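DNA polymerase III subunit beta (Helicobacter pylori 26695, PDB 4S3I) tethers DNA polymerases and other proteins to DNA, conferring processivity as a ring of two subunits. Local coordinates at residues S51-S57 / M232-K238; T93-L98 / K108-F112; A157-M161 / S171-T175; D176-L180 / K325-E329; L334-V340 / I352-L356. All blocks are in the same frame, centred on the assembly; numbering follows the deposited sequence.

Overall arrangement
From the N terminus, contact 1 opens on the 53-60 strand and stays open while contacts 2 and 3 close inside its long loop. Contact 2 is a local pairing at the far edge of the N-terminal domain, and contact 3 is a hairpin of the central domain. Contact 4 opens next at 176-180. Contact 1 then closes at 232-238, joining N-terminal and central domains in one sheet, before contact 4 closes on helix 324-332, so these two cross. Contact 4 ties central to C-terminal domain. Contact 5 follows in series as a C-terminal hairpin. It touches contact 4 through Phe-327, and contacts 3, 4 and 5 all reach the same interdomain sheet.

Contact 1: residues S51-S57 / M232-K238; sequences SDIGLKS and MHTFFTK
This is an antiparallel strand pairing that fuses two domains into one sheet, strand 53-57 of the N-terminal domain lying along strand 233-238 of the central domain with axes 4.7 Å apart at 172°. Such a continuous sheet across a domain junction is characteristic of ring-shaped processivity factors. Register runs from Ile-53 opposite Thr-237 to Lys-56 opposite Thr-234, non-hydrogen-bonded pairs (Ile-53/Thr-237, Leu-55/Phe-235) alternating with hydrogen-bonded ones (Gly-54/Phe-236, Lys-56/Thr-234): Gly-54 N to Phe-236 O is 3.1 Å, Phe-236 N to Gly-54 O 2.9 Å, and Lys-56 N to Thr-234 O and Thr-234 N to Lys-56 O 2.8 Å each. Phe-236, chi1 p, folds its ring back over the opposing strand, Gly-54 N lying over one face; a CB on Gly-54 would clash with this ring. On the other face of the sheet, Ile-53 (t, t) sets CD1 3.7 Å from Phe-235 CZ, and helix 203-212 packs against both. Asp-52 ends the ladder, its O accepting from Lys-238 N at 2.7 Å, while OD1 makes a long salt bridge of 3.9 Å to Lys-238 NZ. At the far end, Ser-57 OG hydrogen-bonds His-233 ND1 at 2.7 Å.

Contact 2: residues T93-L98 / K108-F112; sequences TKDDSL and KLPMF
Met-111 lays its side chain (m, t, m) across the tight turn of segment 93-98, with CE 3.8 Å from Thr-93 CG2 and 3.7 Å from Asp-95 O, and CG 4.0 Å from Leu-98 CB. The turn under it is type II', from Lys-94 to Ser-97, with Asp-95 at phi/psi 49/-114 and Asp-96 at -99/25; Lys-94 N donates to Ser-97 O at 2.8 Å, and the return bond, Ser-97 N to Lys-94 O, is weak at 3.0 Å. Strand 97-98 leaves the turn antiparallel to strand 108-110. Leu-98 and Leu-109 form a hydrogen-bonded pair (Leu-98 N to Leu-109 O 2.8 Å, Leu-109 N to Leu-98 O 3.0 Å), and Ser-97 faces Pro-110 in a non-hydrogen-bonded pair with CA atoms 4.4 Å apart. One step on, Met-111 N donates to Asp-96 O at 2.7 Å. Leu-98 and Leu-109 share a face and pack on Ile-72 of strand 68-73. This is the open end of the hairpin 97-102/105-110, whose outer strand carries the sheet into the second subunit: Lys-108 pairs there in an antiparallel ladder, and its NZ hydrogen-bonds Thr-301 OG1 of the second subunit. Backbone hydrogen bonds therefore set the register, and the apolar Met-111 side chain packs beside the turn, at the edge through which the ring closes.

Contact 3: residues A157-M161 / S171-T175; sequences AGILM and SVVGT
Segments 157-161 and 171-175 form the two arms of a beta hairpin in the central domain, antiparallel at 154° with axes 4.8 Å apart at closest approach. Ser-171 comes first, and its O takes a CA-H...O contact from Met-161 CA at 3.4 Å. Val-172 (chi1 t) stands opposite Met-161 as a non-hydrogen-bonded pair with CA atoms 4.9 Å apart; its CG1 touches Ile-159 CD1 at 3.5 Å, and its CA lies 3.2 Å from Leu-160 O. Val-173, also t, faces Leu-160 in the hydrogen-bonded pair: Leu-160 N donates to Val-173 O at 2.9 Å, Val-173 N to Leu-160 O at 3.1 Å, and Leu-160 CD2 (t, p) packs on Val-173 CG2 at 4.1 Å. Gly-174 still lies opposite Ile-159, their CA atoms 5.1 Å apart. The strands separate after it, and at Thr-175 a water takes over the link, accepting from Thr-175 N at 3.1 Å and lying 2.7 Å from Gly-158 O. Flanked by strands 196-202 and 179-185, the hairpin lies within an extended antiparallel sheet; Ile-159, Met-161 and Val-172 face helix 135-143, and Leu-160 packs on Tyr-244 in a loop.

Contact 4: residues D176-L180 / K325-E329; sequences DTKRL and KFFLE
A remarkably short ionic hydrogen bond, 2.4 Å from Arg-179 NH1 to Glu-329 OE2, ties the start of strand 179-185 in the central domain to helix 324-332 of the C-terminal domain. Arg-179 NH2 reaches the same OE2 at 2.9 Å, a weak bond. The arginine (p, t, t) is extended toward the helix, and its NE is held within its own segment, donating to Asp-176 OD2 at 3.0 Å, so Asp-176, Arg-179 and Glu-329 make a three-residue salt-bridge network. Asp-176 also shapes the loop, its OD1 accepting from Lys-178 N at 3.0 Å in an Asx turn and from Arg-179 N at 3.1 Å. Phe-326 (chi1 m) lies alongside the arginine, with CD1 3.4 Å from Arg-179 CZ over the guanidinium face, and Arg-179 CD sits 3.9 Å from the ring centroid as a CH-pi contact. Lys-178 CB touches Phe-326 CE2 at 3.5 Å. Backbones stay apart, Arg-179 CA to Phe-326 CA being 7.7 Å, and a water spans part of the gap, accepting from Arg-179 NH1 at 3.0 Å and donating to Phe-326 O at 2.9 Å. In this family the pocket for partner peptides lies between the central and C-terminal domains, probably close by. The chemistry implies that Arg-179, paired with an acid of each domain and flanked by Phe-326, adds a charged link beside the backbone hydrogen bonds of the shared sheet.

Contact 5: residues L334-V340 / I352-L356; sequences LGTTQFV and IQESL
The contact is a strand pairing within the C-terminal domain, at the open end of the beta hairpin 338-343/350-354, together with the loop that leads in from helix 324-332. Strands 338-340 and 352-354 run antiparallel but strongly twisted, at 133° with axes 4.8 Å apart. Val-340 and Gln-353 form the hydrogen-bonded pair, Val-340 N to Gln-353 O at 2.9 Å and Gln-353 N to Val-340 O at 3.1 Å. Phe-339 and Glu-354 follow as a non-hydrogen-bonded pair whose side chains diverge, and a weak bond of 3.5 Å from Ser-355 N to Gln-338 O ends the ladder. Glu-354 (m, t) instead turns to the loop, where its OE2 accepts from Gly-335 N at 2.8 Å and its OE1 lies 3.5 Å from Thr-336 CG2. Thr-336 (p) closes the loop on itself, OG1 donating to Gln-338 O at 2.6 Å. Beneath, Leu-334 (m, t) tucks CD2 3.7 Å from Glu-354 CG and CD1 3.8 Å from Ile-352 CG2, and Phe-339 CD2 meets the same CG2 at 4.1 Å. Ile-352 and Phe-339 go on to pack against Leu-331 of the helix, and Phe-339 sets its ring edge-to-face with Phe-266. A twisted hairpin whose apolar face is covered by helices is typical of the repeated alpha+beta domain of beta-subunit processivity rings.

Contact 1: residues S51-S57 / M232-K238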
# COMPACT_ATOMS: atom_id res chain seq x y z
N SER A 51 6.73 -14.71 26.20
CA SER A 51 5.86 -15.59 26.98
C SER A 51 4.63 -16.05 26.18
O SER A 51 4.08 -17.13 26.43
CB SER A 51 5.41 -14.89 28.27
OG SER A 51 4.67 -13.72 27.96
N ASP A 52 4.19 -15.24 25.22
CA ASP A 52 2.90 -15.45 24.57
C ASP A 52 2.98 -16.19 23.22
O ASP A 52 2.05 -16.90 22.84
CB ASP A 52 2.21 -14.10 24.35
CG ASP A 52 2.00 -13.33 25.65
OD1 ASP A 52 2.75 -13.55 26.62
OD2 ASP A 52 1.07 -12.49 25.69
N ILE A 53 4.08 -16.00 22.50
CA ILE A 53 4.17 -16.51 21.13
C ILE A 53 5.63 -16.53 20.69
O ILE A 53 6.46 -15.80 21.25
CB ILE A 53 3.35 -15.62 20.17
CG1 ILE A 53 3.19 -16.27 18.81
CG2 ILE A 53 3.99 -14.24 20.02
CD1 ILE A 53 2.17 -15.58 17.94
N GLY A 54 5.95 -17.37 19.70
CA GLY A 54 7.32 -17.46 19.25
C GLY A 54 7.54 -18.35 18.05
O GLY A 54 6.72 -19.22 17.73
N LEU A 55 8.66 -18.12 17.38
CA LEU A 55 9.04 -18.87 16.19
C LEU A 55 10.50 -19.26 16.32
O LEU A 55 11.35 -18.42 16.65
CB LEU A 55 8.86 -18.01 14.94
CG LEU A 55 9.34 -18.68 13.65
CD1 LEU A 55 8.52 -19.94 13.37
CD2 LEU A 55 9.27 -17.70 12.48
N LYS A 56 10.80 -20.53 16.05
CA LYS A 56 12.18 -20.99 15.97
C LYS A 56 12.38 -21.63 14.59
O LYS A 56 11.63 -22.53 14.20
CB LYS A 56 12.46 -22.00 17.08
CG LYS A 56 13.82 -22.69 17.00
CD LYS A 56 13.96 -23.68 18.16
CE LYS A 56 15.36 -24.28 18.24
NZ LYS A 56 15.54 -25.09 19.49
N SER A 57 13.38 -21.15 13.86
CA SER A 57 13.64 -21.62 12.51
C SER A 57 15.10 -22.01 12.38
O SER A 57 15.92 -21.66 13.24
CB SER A 57 13.33 -20.52 11.49
OG SER A 57 12.01 -20.04 11.62
N MET A 232 11.21 -26.80 8.65
CA MET A 232 11.94 -25.55 8.89
C MET A 232 11.54 -24.80 10.19
O MET A 232 12.39 -24.17 10.83
CB MET A 232 11.81 -24.60 7.68
CG MET A 232 12.48 -23.25 7.89
SD MET A 232 12.47 -22.16 6.44
CE MET A 232 13.22 -20.68 7.14
N HIS A 233 10.27 -24.86 10.56
CA HIS A 233 9.76 -24.01 11.64
C HIS A 233 9.18 -24.75 12.83
O HIS A 233 8.54 -25.80 12.68
CB HIS A 233 8.67 -23.08 11.10
CG HIS A 233 9.11 -22.21 9.97
ND1 HIS A 233 10.11 -21.27 10.10
CD2 HIS A 233 8.67 -22.12 8.70
CE1 HIS A 233 10.27 -20.65 8.95
NE2 HIS A 233 9.40 -21.14 8.08
N THR A 234 9.39 -24.19 14.02
CA THR A 234 8.63 -24.56 15.20
C THR A 234 7.99 -23.28 15.72
O THR A 234 8.68 -22.36 16.15
CB THR A 234 9.49 -25.18 16.31
OG1 THR A 234 10.21 -26.31 15.80
CG2 THR A 234 8.62 -25.61 17.51
N PHE A 235 6.66 -23.22 15.65
CA PHE A 235 5.90 -22.07 16.11
C PHE A 235 5.15 -22.48 17.36
O PHE A 235 4.69 -23.63 17.46
CB PHE A 235 4.89 -21.69 15.02
CG PHE A 235 3.83 -20.72 15.48
CD1 PHE A 235 3.99 -19.36 15.27
CD2 PHE A 235 2.65 -21.17 16.07
CE1 PHE A 235 3.00 -18.45 15.67
CE2 PHE A 235 1.66 -20.28 16.48
CZ PHE A 235 1.84 -18.91 16.27
N PHE A 236 5.03 -21.56 18.31
CA PHE A 236 4.12 -21.77 19.43
C PHE A 236 3.29 -20.53 19.74
O PHE A 236 3.68 -19.40 19.44
CB PHE A 236 4.87 -22.22 20.68
CG PHE A 236 5.44 -21.08 21.49
CD1 PHE A 236 4.71 -20.49 22.52
CD2 PHE A 236 6.73 -20.62 21.23
CE1 PHE A 236 5.24 -19.43 23.26
CE2 PHE A 236 7.27 -19.58 21.98
CZ PHE A 236 6.52 -18.98 22.99
N THR A 237 2.14 -20.76 20.37
CA THR A 237 1.34 -19.68 20.92
C THR A 237 0.71 -20.12 22.22
O THR A 237 0.35 -21.29 22.39
CB THR A 237 0.22 -19.21 19.95
OG1 THR A 237 -0.56 -18.18 20.58
CG2 THR A 237 -0.70 -20.37 19.58
N LYS A 238 0.61 -19.18 23.15
CA LYS A 238 -0.17 -19.44 24.34
C LYS A 238 -1.61 -19.51 23.86
O LYS A 238 -1.98 -18.87 22.86
CB LYS A 238 -0.00 -18.31 25.35
CG LYS A 238 -0.59 -18.63 26.71
CD LYS A 238 -0.68 -17.39 27.61
CE LYS A 238 0.69 -16.83 27.99
NZ LYS A 238 0.59 -15.77 29.05
O HOH W 1 -0.19 -15.65 21.33

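Contact 2: residues T93-L98 / K108-F112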
# COMPACT_ATOMS: atom_id res chain seq x y z
N THR A 93 31.11 -13.78 15.64
CA THR A 93 31.05 -13.00 16.87
C THR A 93 32.42 -12.45 17.21
O THR A 93 33.45 -13.07 16.92
CB THR A 93 30.52 -13.81 18.06
OG1 THR A 93 31.36 -14.95 18.26
CG2 THR A 93 29.09 -14.27 17.79
N LYS A 94 32.43 -11.28 17.81
CA LYS A 94 33.65 -10.64 18.26
C LYS A 94 33.26 -9.91 19.54
O LYS A 94 32.54 -8.92 19.49
CB LYS A 94 34.15 -9.66 17.20
CG LYS A 94 35.35 -10.16 16.38
CD LYS A 94 34.96 -10.88 15.10
CE LYS A 94 36.18 -11.23 14.24
NZ LYS A 94 37.11 -12.21 14.88
N ASP A 95 33.71 -10.43 20.68
CA ASP A 95 33.24 -10.00 22.01
C ASP A 95 31.69 -9.93 22.19
O ASP A 95 31.00 -10.96 22.14
CB ASP A 95 33.96 -8.72 22.51
CG ASP A 95 33.62 -7.48 21.69
OD1 ASP A 95 32.57 -6.85 21.98
OD2 ASP A 95 34.38 -7.15 20.76
N ASP A 96 31.18 -8.73 22.39
CA ASP A 96 29.78 -8.47 22.68
C ASP A 96 29.10 -8.04 21.38
O ASP A 96 28.09 -7.34 21.38
CB ASP A 96 29.71 -7.30 23.67
CG ASP A 96 28.54 -7.39 24.64
OD1 ASP A 96 27.66 -8.26 24.46
OD2 ASP A 96 28.50 -6.57 25.58
N SER A 97 29.68 -8.46 20.25
CA SER A 97 29.30 -7.88 18.97
C SER A 97 29.25 -8.94 17.88
O SER A 97 30.05 -9.88 17.89
CB SER A 97 30.31 -6.78 18.61
OG SER A 97 30.13 -6.34 17.29
N LEU A 98 28.30 -8.80 16.96
CA LEU A 98 28.21 -9.71 15.83
C LEU A 98 28.72 -9.01 14.58
O LEU A 98 28.22 -7.94 14.21
CB LEU A 98 26.77 -10.14 15.58
CG LEU A 98 26.66 -11.12 14.40
CD1 LEU A 98 27.39 -12.41 14.76
CD2 LEU A 98 25.22 -11.41 13.98
N LYS A 108 28.92 -4.21 12.02
CA LYS A 108 28.92 -4.68 13.40
C LYS A 108 27.63 -4.28 14.10
O LYS A 108 27.14 -3.16 13.93
CB LYS A 108 30.13 -4.13 14.15
CG LYS A 108 31.45 -4.78 13.75
CD LYS A 108 32.61 -4.27 14.61
CE LYS A 108 32.66 -2.74 14.64
NZ LYS A 108 33.17 -2.11 13.37
N LEU A 109 27.07 -5.21 14.87
CA LEU A 109 25.89 -4.92 15.67
C LEU A 109 26.10 -5.48 17.07
O LEU A 109 26.71 -6.55 17.23
CB LEU A 109 24.61 -5.48 15.04
CG LEU A 109 24.08 -4.77 13.79
CD1 LEU A 109 22.92 -5.52 13.17
CD2 LEU A 109 23.66 -3.35 14.14
N PRO A 110 25.61 -4.77 18.09
CA PRO A 110 25.86 -5.21 19.46
C PRO A 110 24.97 -6.41 19.83
O PRO A 110 23.82 -6.47 19.42
CB PRO A 110 25.48 -3.99 20.30
CG PRO A 110 24.38 -3.29 19.46
CD PRO A 110 24.76 -3.56 18.02
N MET A 111 25.51 -7.35 20.60
CA MET A 111 24.73 -8.49 21.06
C MET A 111 24.32 -8.27 22.51
O MET A 111 25.01 -7.56 23.25
CB MET A 111 25.55 -9.78 20.92
CG MET A 111 26.07 -10.06 19.52
SD MET A 111 26.46 -11.80 19.38
CE MET A 111 27.85 -11.96 20.50
N PHE A 112 23.22 -8.88 22.94
CA PHE A 112 22.84 -8.87 24.36
C PHE A 112 23.21 -10.21 25.03
O PHE A 112 23.55 -11.18 24.36
CB PHE A 112 21.34 -8.60 24.52
CG PHE A 112 20.93 -7.21 24.13
CD1 PHE A 112 21.74 -6.11 24.39
CD2 PHE A 112 19.71 -6.99 23.51
CE1 PHE A 112 21.35 -4.82 24.03
CE2 PHE A 112 19.31 -5.71 23.13
CZ PHE A 112 20.13 -4.62 23.39

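Contact 3: residues A157-M161 / S171-T175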
# COMPACT_ATOMS: atom_id res chain seq x y z
N ALA A 157 -12.01 -13.64 21.20
CA ALA A 157 -10.88 -12.99 20.55
C ALA A 157 -9.96 -14.01 19.87
O ALA A 157 -8.85 -13.68 19.44
CB ALA A 157 -10.09 -12.14 21.56
N GLY A 158 -10.41 -15.25 19.78
CA GLY A 158 -9.62 -16.28 19.15
C GLY A 158 -10.45 -17.23 18.30
O GLY A 158 -11.67 -17.10 18.24
N ILE A 159 -9.77 -18.18 17.66
CA ILE A 159 -10.46 -19.19 16.87
C ILE A 159 -10.52 -20.49 17.66
O ILE A 159 -9.53 -20.92 18.29
CB ILE A 159 -9.80 -19.39 15.50
CG1 ILE A 159 -10.64 -20.32 14.61
CG2 ILE A 159 -8.37 -19.91 15.66
CD1 ILE A 159 -10.35 -20.13 13.15
N LEU A 160 -11.70 -21.11 17.66
CA LEU A 160 -11.89 -22.37 18.39
C LEU A 160 -11.47 -23.57 17.55
O LEU A 160 -11.86 -23.69 16.40
CB LEU A 160 -13.34 -22.54 18.82
CG LEU A 160 -13.69 -23.94 19.33
CD1 LEU A 160 -12.91 -24.28 20.61
CD2 LEU A 160 -15.19 -24.10 19.56
N MET A 161 -10.67 -24.46 18.14
CA MET A 161 -10.41 -25.78 17.56
C MET A 161 -10.94 -26.82 18.52
O MET A 161 -10.39 -27.00 19.61
CB MET A 161 -8.92 -25.99 17.30
CG MET A 161 -8.33 -25.05 16.25
SD MET A 161 -6.54 -25.21 16.15
CE MET A 161 -6.38 -26.77 15.27
N SER A 171 -13.61 -29.46 14.73
CA SER A 171 -14.46 -28.33 14.37
C SER A 171 -13.70 -27.03 14.59
O SER A 171 -12.98 -26.87 15.58
CB SER A 171 -15.75 -28.33 15.19
OG SER A 171 -16.44 -29.55 15.05
N VAL A 172 -13.87 -26.11 13.65
CA VAL A 172 -13.18 -24.83 13.67
C VAL A 172 -14.25 -23.76 13.60
O VAL A 172 -15.09 -23.78 12.70
CB VAL A 172 -12.18 -24.72 12.51
CG1 VAL A 172 -11.42 -23.42 12.58
CG2 VAL A 172 -11.19 -25.89 12.52
N VAL A 173 -14.24 -22.85 14.58
CA VAL A 173 -15.32 -21.87 14.75
C VAL A 173 -14.78 -20.49 15.10
O VAL A 173 -13.89 -20.36 15.96
CB VAL A 173 -16.27 -22.28 15.90
CG1 VAL A 173 -17.49 -21.37 15.94
CG2 VAL A 173 -16.70 -23.74 15.76
N GLY A 174 -15.31 -19.46 14.45
CA GLY A 174 -15.04 -18.09 14.85
C GLY A 174 -16.37 -17.36 14.98
O GLY A 174 -17.31 -17.65 14.24
N THR A 175 -16.47 -16.42 15.91
CA THR A 175 -17.66 -15.56 15.96
C THR A 175 -17.36 -14.20 16.57
O THR A 175 -16.41 -14.07 17.35
CB THR A 175 -18.81 -16.23 16.73
OG1 THR A 175 -19.88 -15.30 16.91
CG2 THR A 175 -18.34 -16.71 18.09
O HOH W 2 -14.19 -16.23 17.94

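Contact 4: residues D176-L180 / K325-E329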
# COMPACT_ATOMS: atom_id res chain seq x y z
N ASP A 176 -18.17 -13.20 16.21
CA ASP A 176 -18.07 -11.88 16.82
C ASP A 176 -19.41 -11.43 17.40
O ASP A 176 -19.64 -10.23 17.60
CB ASP A 176 -17.59 -10.83 15.80
CG ASP A 176 -18.52 -10.70 14.60
OD1 ASP A 176 -19.66 -11.22 14.66
OD2 ASP A 176 -18.11 -10.06 13.59
N THR A 177 -20.30 -12.41 17.61
CA THR A 177 -21.67 -12.20 18.14
C THR A 177 -22.73 -11.69 17.16
O THR A 177 -23.93 -11.80 17.45
CB THR A 177 -21.72 -11.33 19.43
OG1 THR A 177 -21.37 -9.97 19.11
CG2 THR A 177 -20.78 -11.89 20.48
N LYS A 178 -22.32 -11.14 16.02
CA LYS A 178 -23.27 -10.76 14.97
C LYS A 178 -23.35 -11.88 13.95
O LYS A 178 -24.35 -12.05 13.24
CB LYS A 178 -22.82 -9.48 14.25
CG LYS A 178 -22.79 -8.22 15.10
CD LYS A 178 -24.15 -7.93 15.72
CE LYS A 178 -24.29 -6.47 16.15
NZ LYS A 178 -24.92 -5.63 15.09
N ARG A 179 -22.26 -12.63 13.86
CA ARG A 179 -22.14 -13.70 12.89
C ARG A 179 -21.20 -14.76 13.44
O ARG A 179 -20.42 -14.51 14.37
CB ARG A 179 -21.60 -13.17 11.57
CG ARG A 179 -20.43 -12.23 11.77
CD ARG A 179 -19.85 -11.75 10.48
NE ARG A 179 -18.80 -10.77 10.71
CZ ARG A 179 -17.95 -10.36 9.78
NH1 ARG A 179 -18.05 -10.86 8.55
NH2 ARG A 179 -17.01 -9.47 10.06
N LEU A 180 -21.30 -15.95 12.87
CA LEU A 180 -20.58 -17.10 13.37
C LEU A 180 -20.26 -17.95 12.17
O LEU A 180 -21.15 -18.25 11.36
CB LEU A 180 -21.46 -17.87 14.36
CG LEU A 180 -20.93 -19.16 14.96
CD1 LEU A 180 -21.26 -19.22 16.44
CD2 LEU A 180 -21.53 -20.35 14.23
N LYS A 325 -21.35 -5.95 4.25
CA LYS A 325 -20.02 -6.49 4.52
C LYS A 325 -20.07 -7.93 5.03
O LYS A 325 -19.29 -8.77 4.60
CB LYS A 325 -19.28 -5.61 5.53
CG LYS A 325 -17.99 -6.22 6.08
CD LYS A 325 -17.55 -5.45 7.34
CE LYS A 325 -16.21 -5.93 7.86
NZ LYS A 325 -15.90 -5.30 9.18
N PHE A 326 -20.99 -8.24 5.94
CA PHE A 326 -21.04 -9.62 6.46
C PHE A 326 -21.42 -10.58 5.34
O PHE A 326 -20.83 -11.65 5.19
CB PHE A 326 -22.04 -9.77 7.61
CG PHE A 326 -21.71 -8.96 8.84
CD1 PHE A 326 -20.50 -8.28 8.95
CD2 PHE A 326 -22.61 -8.89 9.89
CE1 PHE A 326 -20.20 -7.53 10.08
CE2 PHE A 326 -22.32 -8.15 11.03
CZ PHE A 326 -21.12 -7.47 11.12
N PHE A 327 -22.42 -10.19 4.56
CA PHE A 327 -22.89 -11.05 3.49
C PHE A 327 -21.75 -11.30 2.52
O PHE A 327 -21.51 -12.43 2.08
CB PHE A 327 -24.08 -10.39 2.77
CG PHE A 327 -25.04 -11.36 2.14
CD1 PHE A 327 -24.70 -12.03 0.97
CD2 PHE A 327 -26.28 -11.60 2.73
CE1 PHE A 327 -25.60 -12.94 0.36
CE2 PHE A 327 -27.19 -12.50 2.14
CZ PHE A 327 -26.84 -13.17 0.95
N LEU A 328 -21.04 -10.23 2.16
CA LEU A 328 -19.93 -10.38 1.22
C LEU A 328 -18.86 -11.29 1.80
O LEU A 328 -18.33 -12.16 1.10
CB LEU A 328 -19.31 -9.02 0.87
CG LEU A 328 -20.09 -8.18 -0.12
CD1 LEU A 328 -19.44 -6.80 -0.29
CD2 LEU A 328 -20.17 -8.91 -1.46
N GLU A 329 -18.52 -11.09 3.07
CA GLU A 329 -17.49 -11.93 3.66
C GLU A 329 -17.92 -13.39 3.71
O GLU A 329 -17.12 -14.28 3.48
CB GLU A 329 -17.06 -11.39 5.04
CG GLU A 329 -16.37 -10.02 4.91
CD GLU A 329 -15.71 -9.53 6.20
OE1 GLU A 329 -14.73 -8.78 6.11
OE2 GLU A 329 -16.19 -9.89 7.31
O HOH W 3 -19.84 -13.01 7.59

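Contact 5: residues L334-V340 / I352-L356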
# COMPACT_ATOMS: atom_id res chain seq x y z
N LEU A 334 -16.62 -19.01 0.55
CA LEU A 334 -17.16 -20.17 -0.18
C LEU A 334 -16.35 -20.53 -1.40
O LEU A 334 -15.94 -19.65 -2.16
CB LEU A 334 -18.59 -19.88 -0.64
CG LEU A 334 -19.53 -19.45 0.46
CD1 LEU A 334 -20.91 -19.21 -0.14
CD2 LEU A 334 -19.59 -20.53 1.54
N GLY A 335 -16.15 -21.83 -1.64
CA GLY A 335 -15.38 -22.27 -2.79
C GLY A 335 -16.18 -22.68 -4.03
O GLY A 335 -15.60 -23.10 -5.02
N THR A 336 -17.50 -22.54 -3.98
CA THR A 336 -18.35 -23.02 -5.09
C THR A 336 -18.91 -21.83 -5.85
O THR A 336 -18.95 -20.74 -5.32
CB THR A 336 -19.53 -23.83 -4.55
OG1 THR A 336 -20.14 -23.10 -3.48
CG2 THR A 336 -19.06 -25.19 -4.02
N THR A 337 -19.37 -22.05 -7.09
CA THR A 337 -19.89 -20.96 -7.92
C THR A 337 -21.28 -20.54 -7.50
O THR A 337 -21.74 -19.46 -7.84
CB THR A 337 -19.93 -21.37 -9.39
OG1 THR A 337 -20.96 -22.35 -9.56
CG2 THR A 337 -18.58 -21.97 -9.81
N GLN A 338 -21.96 -21.42 -6.77
CA GLN A 338 -23.29 -21.12 -6.24
C GLN A 338 -23.27 -21.24 -4.74
O GLN A 338 -22.38 -21.89 -4.18
CB GLN A 338 -24.32 -22.09 -6.83
CG GLN A 338 -24.43 -22.02 -8.34
CD GLN A 338 -25.53 -22.92 -8.88
OE1 GLN A 338 -25.42 -24.15 -8.87
NE2 GLN A 338 -26.63 -22.30 -9.34
N PHE A 339 -24.24 -20.63 -4.08
CA PHE A 339 -24.35 -20.75 -2.65
C PHE A 339 -25.79 -21.04 -2.26
O PHE A 339 -26.72 -20.82 -3.04
CB PHE A 339 -23.82 -19.50 -1.92
CG PHE A 339 -24.70 -18.27 -2.05
CD1 PHE A 339 -24.62 -17.46 -3.18
CD2 PHE A 339 -25.58 -17.91 -1.03
CE1 PHE A 339 -25.42 -16.32 -3.31
CE2 PHE A 339 -26.38 -16.78 -1.15
CZ PHE A 339 -26.29 -15.97 -2.30
N VAL A 340 -25.96 -21.52 -1.04
CA VAL A 340 -27.28 -21.76 -0.52
C VAL A 340 -27.54 -20.81 0.61
O VAL A 340 -26.73 -20.68 1.54
CB VAL A 340 -27.45 -23.21 -0.06
CG1 VAL A 340 -28.82 -23.39 0.60
CG2 VAL A 340 -27.29 -24.14 -1.24
N ILE A 352 -25.47 -18.98 5.37
CA ILE A 352 -24.89 -19.00 4.03
C ILE A 352 -23.87 -20.12 3.97
O ILE A 352 -23.02 -20.21 4.85
CB ILE A 352 -24.23 -17.63 3.68
CG1 ILE A 352 -25.31 -16.57 3.46
CG2 ILE A 352 -23.35 -17.74 2.43
CD1 ILE A 352 -24.77 -15.16 3.35
N GLN A 353 -23.97 -20.98 2.96
CA GLN A 353 -23.01 -22.07 2.85
C GLN A 353 -22.83 -22.48 1.40
O GLN A 353 -23.58 -22.03 0.52
CB GLN A 353 -23.42 -23.26 3.73
CG GLN A 353 -24.65 -24.00 3.26
CD GLN A 353 -25.14 -25.04 4.27
OE1 GLN A 353 -26.14 -25.71 4.04
NE2 GLN A 353 -24.43 -25.17 5.40
N GLU A 354 -21.83 -23.32 1.13
CA GLU A 354 -21.57 -23.75 -0.23
C GLU A 354 -22.75 -24.56 -0.73
O GLU A 354 -23.51 -25.15 0.05
CB GLU A 354 -20.29 -24.61 -0.31
CG GLU A 354 -19.01 -23.89 0.08
CD GLU A 354 -17.74 -24.65 -0.32
OE1 GLU A 354 -17.85 -25.80 -0.81
OE2 GLU A 354 -16.63 -24.10 -0.15
N SER A 355 -22.89 -24.60 -2.05
CA SER A 355 -23.78 -25.57 -2.67
C SER A 355 -23.12 -26.92 -2.40
O SER A 355 -21.88 -27.02 -2.40
CB SER A 355 -23.86 -25.28 -4.17
OG SER A 355 -24.76 -26.15 -4.82
N LEU A 356 -23.93 -27.96 -2.17
CA LEU A 356 -23.40 -29.31 -1.88
C LEU A 356 -22.43 -29.32 -0.69
O LEU A 356 -21.42 -30.03 -0.72
CB LEU A 356 -22.67 -29.90 -3.10
CG LEU A 356 -23.35 -29.97 -4.46
CD1 LEU A 356 -22.45 -30.72 -5.45
CD2 LEU A 356 -24.70 -30.64 -4.37